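Local coordinates for probable Brix domain-containing ribosomal biogenesis protein (Methanothermobacter thermautotrophicus, PDB 1W94), which probably takes part in ribosome biogenesis, and is thought to bind rRNA, as an archaeal Imp4-like protein with a Brix domain, at residues Ser22-Trp27 with Asp119-Arg124; Leu4-Lys9 with Ser16-Leu21; Gln12-Phe17 with Ala49-Arg54. All coordinates share one frame; numbering follows the deposited sequence.

Contact 1. Residues Ser22-Trp27 with Asp119-Arg124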
loop_
_atom_site.group_PDB
_atom_site.type_symbol
_atom_site.label_atom_id
_atom_site.label_comp_id
_atom_site.label_asym_id
_atom_site.label_seq_id
_atom_site.Cartn_x
_atom_site.Cartn_y
_atom_site.Cartn_z
ATOM N N SER A 22 4.725 -4.978 -1.384
ATOM C CA SER A 22 4.305 -5.706 -2.580
ATOM C C SER A 22 4.180 -7.218 -2.296
ATOM O O SER A 22 3.253 -7.864 -2.756
ATOM C CB SER A 22 5.249 -5.418 -3.735
ATOM O OG SER A 22 6.456 -6.123 -3.476
ATOM N N ARG A 23 5.063 -7.743 -1.464
ATOM C CA ARG A 23 4.945 -9.094 -0.972
ATOM C C ARG A 23 3.664 -9.276 -0.182
ATOM O O ARG A 23 2.973 -10.252 -0.390
ATOM C CB ARG A 23 6.139 -9.472 -0.085
ATOM C CG ARG A 23 7.307 -10.014 -0.837
ATOM C CD ARG A 23 8.642 -9.409 -0.338
ATOM N NE ARG A 23 9.413 -10.291 0.542
ATOM C CZ ARG A 23 10.019 -11.411 0.135
ATOM N NH1 ARG A 23 9.927 -11.806 -1.134
ATOM N NH2 ARG A 23 10.703 -12.161 1.004
ATOM N N ILE A 24 3.368 -8.346 0.726
ATOM C CA ILE A 24 2.165 -8.431 1.577
ATOM C C ILE A 24 0.883 -8.469 0.722
ATOM O O ILE A 24 -0.043 -9.257 0.971
ATOM C CB ILE A 24 2.115 -7.225 2.538
ATOM C CG1 ILE A 24 3.122 -7.394 3.692
ATOM C CG2 ILE A 24 0.690 -7.004 3.090
ATOM C CD1 ILE A 24 3.390 -6.049 4.412
HETATM N N MSE A 25 0.834 -7.582 -0.266
HETATM C CA MSE A 25 -0.285 -7.450 -1.208
HETATM C C MSE A 25 -0.353 -8.522 -2.303
HETATM O O MSE A 25 -1.415 -8.717 -2.896
HETATM C CB MSE A 25 -0.211 -6.059 -1.874
HETATM C CG MSE A 25 -0.433 -4.884 -0.914
HETATM SE SE MSE A 25 -2.078 -5.058 0.245
HETATM C CE MSE A 25 -3.517 -5.323 -1.180
ATOM N N GLY A 26 0.761 -9.201 -2.576
ATOM C CA GLY A 26 0.885 -10.072 -3.771
ATOM C C GLY A 26 0.851 -9.249 -5.071
ATOM O O GLY A 26 0.387 -9.715 -6.091
ATOM N N TRP A 27 1.327 -8.012 -5.014
ATOM C CA TRP A 27 1.470 -7.175 -6.206
ATOM C C TRP A 27 2.841 -7.476 -6.833
ATOM O O TRP A 27 3.773 -7.768 -6.112
ATOM C CB TRP A 27 1.405 -5.706 -5.824
ATOM C CG TRP A 27 0.050 -5.238 -5.331
ATOM C CD1 TRP A 27 -1.168 -5.838 -5.551
ATOM C CD2 TRP A 27 -0.219 -4.040 -4.602
ATOM N NE1 TRP A 27 -2.168 -5.094 -4.965
ATOM C CE2 TRP A 27 -1.616 -3.987 -4.378
ATOM C CE3 TRP A 27 0.591 -3.015 -4.085
ATOM C CZ2 TRP A 27 -2.225 -2.938 -3.688
ATOM C CZ3 TRP A 27 -0.017 -1.966 -3.382
ATOM C CH2 TRP A 27 -1.414 -1.938 -3.192
ATOM N N ASP A 119 -4.618 -12.378 8.032
ATOM C CA ASP A 119 -4.091 -11.969 6.715
ATOM C C ASP A 119 -4.897 -10.796 6.170
ATOM O O ASP A 119 -5.265 -10.768 4.986
ATOM C CB ASP A 119 -4.128 -13.154 5.730
ATOM C CG ASP A 119 -3.429 -14.393 6.281
ATOM O OD1 ASP A 119 -2.210 -14.291 6.569
ATOM O OD2 ASP A 119 -4.098 -15.454 6.437
ATOM N N ALA A 120 -5.206 -9.849 7.052
ATOM C CA ALA A 120 -6.199 -8.799 6.766
ATOM C C ALA A 120 -5.810 -7.433 7.328
ATOM O O ALA A 120 -4.986 -7.344 8.236
ATOM C CB ALA A 120 -7.565 -9.220 7.314
ATOM N N TRP A 121 -6.389 -6.369 6.777
ATOM C CA TRP A 121 -6.159 -5.038 7.295
ATOM C C TRP A 121 -7.227 -4.610 8.294
ATOM O O TRP A 121 -8.420 -4.973 8.204
ATOM C CB TRP A 121 -6.053 -4.001 6.170
ATOM C CG TRP A 121 -4.906 -4.222 5.243
ATOM C CD1 TRP A 121 -4.918 -4.958 4.107
ATOM C CD2 TRP A 121 -3.568 -3.709 5.380
ATOM N NE1 TRP A 121 -3.674 -4.926 3.509
ATOM C CE2 TRP A 121 -2.832 -4.172 4.277
ATOM C CE3 TRP A 121 -2.911 -2.924 6.353
ATOM C CZ2 TRP A 121 -1.475 -3.864 4.093
ATOM C CZ3 TRP A 121 -1.548 -2.588 6.145
ATOM C CH2 TRP A 121 -0.859 -3.073 5.057
ATOM N N SER A 122 -6.774 -3.835 9.268
ATOM C CA SER A 122 -7.649 -3.185 10.207
ATOM C C SER A 122 -7.468 -1.685 9.957
ATOM O O SER A 122 -6.332 -1.216 9.912
ATOM C CB SER A 122 -7.174 -3.542 11.601
ATOM O OG SER A 122 -8.107 -3.170 12.568
ATOM N N ILE A 123 -8.563 -0.955 9.773
ATOM C CA ILE A 123 -8.546 0.502 9.640
ATOM C C ILE A 123 -9.160 1.147 10.849
ATOM O O ILE A 123 -10.273 0.784 11.264
ATOM C CB ILE A 123 -9.328 0.968 8.420
ATOM C CG1 ILE A 123 -8.642 0.458 7.151
ATOM C CG2 ILE A 123 -9.441 2.529 8.399
ATOM C CD1 ILE A 123 -9.489 0.574 5.886
ATOM N N ARG A 124 -8.444 2.089 11.458
ATOM C CA ARG A 124 -9.022 2.787 12.593
ATOM C C ARG A 124 -8.619 4.252 12.672
ATOM O O ARG A 124 -7.683 4.667 12.010
ATOM C CB ARG A 124 -8.711 2.048 13.901
ATOM C CG ARG A 124 -7.450 2.512 14.612
ATOM C CD ARG A 124 -6.346 1.504 14.529
ATOM N NE ARG A 124 -5.263 1.777 15.484
ATOM C CZ ARG A 124 -4.179 1.017 15.620
ATOM N NH1 ARG A 124 -4.028 -0.078 14.871
ATOM N NH2 ARG A 124 -3.247 1.349 16.504
#

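Contact 2. Residues Leu4-Lys9 with Ser16-Leu21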
loop_
_atom_site.group_PDB
_atom_site.type_symbol
_atom_site.label_atom_id
_atom_site.label_comp_id
_atom_site.label_asym_id
_atom_site.label_seq_id
_atom_site.Cartn_x
_atom_site.Cartn_y
_atom_site.Cartn_z
ATOM N N LEU A 4 3.686 -2.691 -8.513
ATOM C CA LEU A 4 4.196 -1.647 -7.660
ATOM C C LEU A 4 5.643 -1.334 -8.050
ATOM O O LEU A 4 6.435 -2.233 -8.338
ATOM C CB LEU A 4 4.150 -2.106 -6.206
ATOM C CG LEU A 4 4.613 -1.337 -4.961
ATOM C CD1 LEU A 4 5.986 -0.772 -5.030
ATOM C CD2 LEU A 4 3.644 -0.284 -4.567
ATOM N N THR A 5 5.969 -0.044 -7.986
ATOM C CA THR A 5 7.317 0.473 -8.153
ATOM C C THR A 5 7.466 1.726 -7.273
ATOM O O THR A 5 6.531 2.120 -6.558
ATOM C CB THR A 5 7.622 0.767 -9.649
ATOM O OG1 THR A 5 9.037 0.821 -9.858
ATOM C CG2 THR A 5 6.956 2.085 -10.132
ATOM N N THR A 6 8.658 2.311 -7.312
ATOM C CA THR A 6 8.985 3.514 -6.558
ATOM C C THR A 6 9.259 4.677 -7.514
ATOM O O THR A 6 9.316 4.497 -8.727
ATOM C CB THR A 6 10.289 3.322 -5.724
ATOM O OG1 THR A 6 11.414 3.126 -6.608
ATOM C CG2 THR A 6 10.168 2.143 -4.754
ATOM N N SER A 7 9.429 5.866 -6.951
ATOM C CA SER A 7 10.015 6.991 -7.642
ATOM C C SER A 7 11.483 6.658 -8.026
ATOM O O SER A 7 12.071 5.717 -7.492
ATOM C CB SER A 7 9.962 8.211 -6.723
ATOM O OG SER A 7 10.393 7.888 -5.403
ATOM N N ARG A 8 12.057 7.403 -8.965
ATOM C CA ARG A 8 13.444 7.170 -9.368
ATOM C C ARG A 8 14.439 7.476 -8.239
ATOM O O ARG A 8 14.236 8.410 -7.470
ATOM C CB ARG A 8 13.770 7.969 -10.616
ATOM C CG ARG A 8 13.163 7.333 -11.887
ATOM C CD ARG A 8 13.449 8.168 -13.110
ATOM N NE ARG A 8 12.539 9.297 -13.245
ATOM C CZ ARG A 8 12.854 10.553 -12.954
ATOM N NH1 ARG A 8 14.075 10.864 -12.507
ATOM N NH2 ARG A 8 11.945 11.507 -13.108
ATOM N N LYS A 9 15.496 6.670 -8.166
ATOM C CA LYS A 9 16.557 6.767 -7.154
ATOM C C LYS A 9 16.029 6.767 -5.706
ATOM O O LYS A 9 16.205 7.767 -4.995
ATOM C CB LYS A 9 17.433 8.012 -7.408
ATOM C CG LYS A 9 18.086 8.056 -8.796
ATOM N N SER A 16 13.050 -1.163 0.817
ATOM C CA SER A 16 12.644 -2.147 1.793
ATOM C C SER A 16 11.150 -2.100 2.019
ATOM O O SER A 16 10.472 -3.141 2.013
ATOM C CB SER A 16 13.348 -1.865 3.111
ATOM O OG SER A 16 14.675 -2.319 3.043
ATOM N N PHE A 17 10.648 -0.891 2.264
ATOM C CA PHE A 17 9.230 -0.691 2.451
ATOM C C PHE A 17 8.430 -1.231 1.271
ATOM O O PHE A 17 7.435 -1.942 1.466
ATOM C CB PHE A 17 8.871 0.783 2.633
ATOM C CG PHE A 17 7.376 1.030 2.578
ATOM C CD1 PHE A 17 6.564 0.724 3.685
ATOM C CD2 PHE A 17 6.770 1.518 1.409
ATOM C CE1 PHE A 17 5.206 0.915 3.638
ATOM C CE2 PHE A 17 5.384 1.716 1.346
ATOM C CZ PHE A 17 4.598 1.403 2.465
ATOM N N SER A 18 8.834 -0.860 0.062
ATOM C CA SER A 18 8.016 -1.137 -1.124
ATOM C C SER A 18 8.062 -2.611 -1.491
ATOM O O SER A 18 7.040 -3.186 -1.847
ATOM C CB SER A 18 8.446 -0.276 -2.324
ATOM O OG SER A 18 8.248 1.087 -2.023
ATOM N N GLN A 19 9.243 -3.219 -1.344
ATOM C CA GLN A 19 9.368 -4.653 -1.532
ATOM C C GLN A 19 8.497 -5.419 -0.518
ATOM O O GLN A 19 7.759 -6.330 -0.902
ATOM C CB GLN A 19 10.827 -5.083 -1.459
ATOM C CG GLN A 19 11.673 -4.592 -2.657
ATOM C CD GLN A 19 13.154 -4.942 -2.549
ATOM O OE1 GLN A 19 13.754 -5.410 -3.517
ATOM N NE2 GLN A 19 13.745 -4.732 -1.372
ATOM N N ARG A 20 8.600 -5.065 0.764
ATOM C CA ARG A 20 7.709 -5.605 1.804
ATOM C C ARG A 20 6.223 -5.486 1.446
ATOM O O ARG A 20 5.479 -6.448 1.556
ATOM C CB ARG A 20 7.894 -4.836 3.095
ATOM C CG ARG A 20 8.884 -5.415 4.071
ATOM C CD ARG A 20 8.121 -5.943 5.298
ATOM N NE ARG A 20 8.954 -6.946 5.933
ATOM C CZ ARG A 20 9.647 -6.751 7.045
ATOM N NH1 ARG A 20 10.394 -7.735 7.505
ATOM N NH2 ARG A 20 9.583 -5.596 7.695
ATOM N N LEU A 21 5.780 -4.275 1.088
ATOM C CA LEU A 21 4.359 -4.041 0.820
ATOM C C LEU A 21 3.886 -4.878 -0.354
ATOM O O LEU A 21 2.773 -5.444 -0.334
ATOM C CB LEU A 21 4.108 -2.563 0.554
ATOM C CG LEU A 21 2.705 -2.151 0.138
ATOM C CD1 LEU A 21 1.657 -2.304 1.288
ATOM C CD2 LEU A 21 2.743 -0.691 -0.406
#

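Contact 3. Residues Gln12-Phe17 with Ala49-Arg54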
loop_
_atom_site.group_PDB
_atom_site.type_symbol
_atom_site.label_atom_id
_atom_site.label_comp_id
_atom_site.label_asym_id
_atom_site.label_seq_id
_atom_site.Cartn_x
_atom_site.Cartn_y
_atom_site.Cartn_z
ATOM N N GLN A 12 17.349 3.194 0.518
ATOM C CA GLN A 12 17.225 1.833 1.041
ATOM C C GLN A 12 15.895 1.601 1.762
ATOM O O GLN A 12 15.261 0.557 1.581
ATOM C CB GLN A 12 18.346 1.553 2.036
ATOM C CG GLN A 12 19.119 0.303 1.775
ATOM N N ARG A 13 15.479 2.561 2.589
ATOM C CA ARG A 13 14.231 2.417 3.345
ATOM C C ARG A 13 12.996 2.366 2.432
ATOM O O ARG A 13 12.077 1.568 2.642
ATOM C CB ARG A 13 14.070 3.518 4.408
ATOM C CG ARG A 13 12.853 3.271 5.377
ATOM C CD ARG A 13 12.824 4.264 6.518
ATOM N NE ARG A 13 11.608 4.182 7.364
ATOM C CZ ARG A 13 11.366 3.224 8.265
ATOM N NH1 ARG A 13 12.204 2.209 8.416
ATOM N NH2 ARG A 13 10.260 3.252 9.000
ATOM N N THR A 14 12.976 3.223 1.424
ATOM C CA THR A 14 11.888 3.213 0.471
ATOM C C THR A 14 11.831 1.877 -0.285
ATOM O O THR A 14 10.746 1.333 -0.487
ATOM C CB THR A 14 11.948 4.443 -0.460
ATOM O OG1 THR A 14 11.779 5.621 0.328
ATOM C CG2 THR A 14 10.849 4.426 -1.506
ATOM N N ARG A 15 13.000 1.351 -0.666
ATOM C CA ARG A 15 13.107 0.014 -1.298
ATOM C C ARG A 15 12.554 -1.102 -0.412
ATOM O O ARG A 15 11.744 -1.897 -0.847
ATOM C CB ARG A 15 14.565 -0.311 -1.655
ATOM C CG ARG A 15 14.990 0.331 -2.940
ATOM C CD ARG A 15 16.395 -0.110 -3.421
ATOM N NE ARG A 15 16.385 -0.140 -4.890
ATOM C CZ ARG A 15 16.976 0.759 -5.680
ATOM N NH1 ARG A 15 17.670 1.761 -5.162
ATOM N NH2 ARG A 15 16.885 0.647 -6.997
ATOM N N SER A 16 13.050 -1.163 0.817
ATOM C CA SER A 16 12.644 -2.147 1.793
ATOM C C SER A 16 11.150 -2.100 2.019
ATOM O O SER A 16 10.472 -3.141 2.013
ATOM C CB SER A 16 13.348 -1.865 3.111
ATOM O OG SER A 16 14.675 -2.319 3.043
ATOM N N PHE A 17 10.648 -0.891 2.264
ATOM C CA PHE A 17 9.230 -0.691 2.451
ATOM C C PHE A 17 8.430 -1.231 1.271
ATOM O O PHE A 17 7.435 -1.942 1.466
ATOM C CB PHE A 17 8.871 0.783 2.633
ATOM C CG PHE A 17 7.376 1.030 2.578
ATOM C CD1 PHE A 17 6.564 0.724 3.685
ATOM C CD2 PHE A 17 6.770 1.518 1.409
ATOM C CE1 PHE A 17 5.206 0.915 3.638
ATOM C CE2 PHE A 17 5.384 1.716 1.346
ATOM C CZ PHE A 17 4.598 1.403 2.465
ATOM N N ALA A 49 0.800 1.119 -8.839
ATOM C CA ALA A 49 1.013 2.010 -7.704
ATOM C C ALA A 49 2.498 2.403 -7.680
ATOM O O ALA A 49 3.394 1.542 -7.903
ATOM C CB ALA A 49 0.656 1.312 -6.374
ATOM N N VAL A 50 2.742 3.690 -7.412
ATOM C CA VAL A 50 4.085 4.240 -7.289
ATOM C C VAL A 50 4.264 4.773 -5.851
ATOM O O VAL A 50 3.520 5.646 -5.410
ATOM C CB VAL A 50 4.344 5.372 -8.322
ATOM C CG1 VAL A 50 5.790 5.810 -8.277
ATOM C CG2 VAL A 50 4.017 4.896 -9.721
ATOM N N VAL A 51 5.238 4.221 -5.127
ATOM C CA VAL A 51 5.612 4.790 -3.844
ATOM C C VAL A 51 6.647 5.868 -4.107
ATOM O O VAL A 51 7.772 5.566 -4.543
ATOM C CB VAL A 51 6.187 3.745 -2.857
ATOM C CG1 VAL A 51 6.488 4.424 -1.464
ATOM C CG2 VAL A 51 5.242 2.510 -2.726
ATOM N N SER A 52 6.284 7.113 -3.845
ATOM C CA SER A 52 7.257 8.204 -3.913
ATOM C C SER A 52 7.693 8.680 -2.520
ATOM O O SER A 52 7.026 8.387 -1.516
ATOM C CB SER A 52 6.744 9.380 -4.788
ATOM O OG SER A 52 5.458 9.804 -4.370
ATOM N N GLU A 53 8.827 9.385 -2.475
ATOM C CA GLU A 53 9.413 9.868 -1.235
ATOM C C GLU A 53 9.499 11.371 -1.167
ATOM O O GLU A 53 9.439 12.058 -2.185
ATOM C CB GLU A 53 10.850 9.399 -1.039
ATOM C CG GLU A 53 11.353 8.278 -1.880
ATOM C CD GLU A 53 12.881 8.188 -1.776
ATOM O OE1 GLU A 53 13.554 9.073 -2.327
ATOM O OE2 GLU A 53 13.397 7.251 -1.141
ATOM N N ARG A 54 9.666 11.866 0.047
ATOM C CA ARG A 54 10.190 13.197 0.273
ATOM C C ARG A 54 11.316 13.013 1.278
ATOM O O ARG A 54 11.113 12.378 2.317
ATOM C CB ARG A 54 9.126 14.111 0.890
ATOM C CG ARG A 54 7.811 14.259 0.151
ATOM C CD ARG A 54 6.819 15.084 1.028
#

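Contact 1. Residues Ser22-Trp27 with Asp119-Arg124
The selenium of M25, a selenomethionine, lies beside the indole of W121 at the ring's edge, close to its plane, with SE 3.6 Å from NE1 and 4.1 Å from CZ2. Measured to the centroid of the five-membered ring, SE is 4.7 Å away and stands 76° off the ring normal, an edge-on Met-aromatic contact. The M25 chain gets there by folding back on itself: after CG sets off anti to the carbonyl carbon, bends at chi2 (-50°) and chi3 (-55°) curl it so that SE, at the bend, is the atom presented to the indole. Behind it, CB of M25 covers one face of the W27 ring, 3.3 Å above the plane and over its centre, which puts the residue between two tryptophans. I24, the residue before it, adds a second touch. Its CG2, anti to the backbone N, meets CZ2 of W121 at 3.9 Å, and the two side chains cross at about a right angle.

The helix ends here in a Schellman motif: G26 has positive phi, W27 N bonds to S22 O at 3.0 Å, and G26 N bonds weakly to R23 O. The last turn of helix 12-25, carrying I24 and M25, packs against strand 120-124, at whose start D119 and A120 both face M136 in a G1 beta bulge. W121 NE1 makes a weak hydrogen bond to A91 O, so the selenium packs beside an N-H whose hydrogen-bonding partner is a carbonyl. M25 also touches M108 of helix 102-108 and L110 shortly after it.

Contact 2. Residues Leu4-Lys9 with Ser16-Leu21
L4 and S18 make the closest apolar approach between strand 3-6 and the helix, and the leucine can be followed outward from its backbone. CB points toward the helix and carries CG anti to the backbone N (chi1 179°); chi2 (-51°) then sets CD1 over S18 and CD2 against L21. CD1 rests 3.7 Å from S18 CB and 4.1 Å from S18 O; CD2 meets CD2 of L21 at 4.3 Å, one turn further along. T6 reaches the same serine with its methyl: CG2 lies 3.5 Å from S18 OG and 3.8 Å from S18 CB. The serine hydroxyl is hydrogen-bonded to T14 O, back along its own helix, so the methyl only packs against it. T6 turns its OG1 the other way and donates to S7 O at 2.8 Å.

The segments 4-6 and 16-21 run nearly antiparallel (177°), their axes approaching to 8.8 Å; strand 3-6 and helix 12-25 are the first two elements of a beta-alpha-beta unit completed by strand 28-29. Y29 of that last strand touches L4, T6 and S18, while V51 of strand 48-54, the neighbour of strand 3-6 in the sheet, packs on both L4 and S18.

Contact 3. Residues Gln12-Phe17 with Ala49-Arg54
The first turns of helix 12-25 pack on the mixed beta sheet here, running roughly antiparallel to strand 48-54, which continues the sheet beside strand 3-6. The segment axes come within 9.6 Å, at an angle of 155°. At the N-terminal end of the helix, T14 OG1 donates a hydrogen bond of 2.7 Å to E53 OE2, which receives it through the anti lone pair, away from the other carboxylate oxygen. T14 OG1 stands anti to its carbonyl carbon (chi1 -63°), leaving CG2 on the strand side as well, 3.9 Å from E53 CG and 4.4 Å from V51 CG1. E53 reaches the threonine with an unusual, nearly eclipsed chi1 (-15°), the chain extended beyond CG. Its OE2 also accepts from S11 N, just ahead of the helix, so two donors grip one oxygen; the nearby helix N terminus probably favours the charged carboxylate.

With an alanine in place of the glutamate, the T14 hydroxyl and S11 N would probably lose their shared acceptor, and the start of the helix would be tied less firmly to the strand.

Deeper in, V51 supplies the apolar half. Its CG1 lies 4.1 Å from F17 CE2, the methyl approaching the ring obliquely, and F17 also meets the ring of F76. P58 on strand 57-64 touches both T14 and V51. This is helix-on-sheet packing of the Imp4/Brix domain, which resembles the anticodon-binding domain of class IIa aminoacyl-tRNA synthetases.

Overall arrangement
From the N terminus, strand 3-6 leads into helix 12-25, and contact 2 closes the short loop between them. Contact 3 begins on that same helix, sharing S16 and F17 with contact 2, and closes a longer loop to strand 48-54; backbone bonds from T5 O to V51 N and from S7 N to V51 O join the two strands in the sheet. Contact 1 opens at the helix's end, after contact 2 has closed, and spans 91 residues to strand 120-124. Its loop crosses that of contact 3, their segments alternating along the chain. Helix 12-25 thus connects strands far apart in one mixed sheet, with W27 packing on L4 and L21 between contacts 1 and 2.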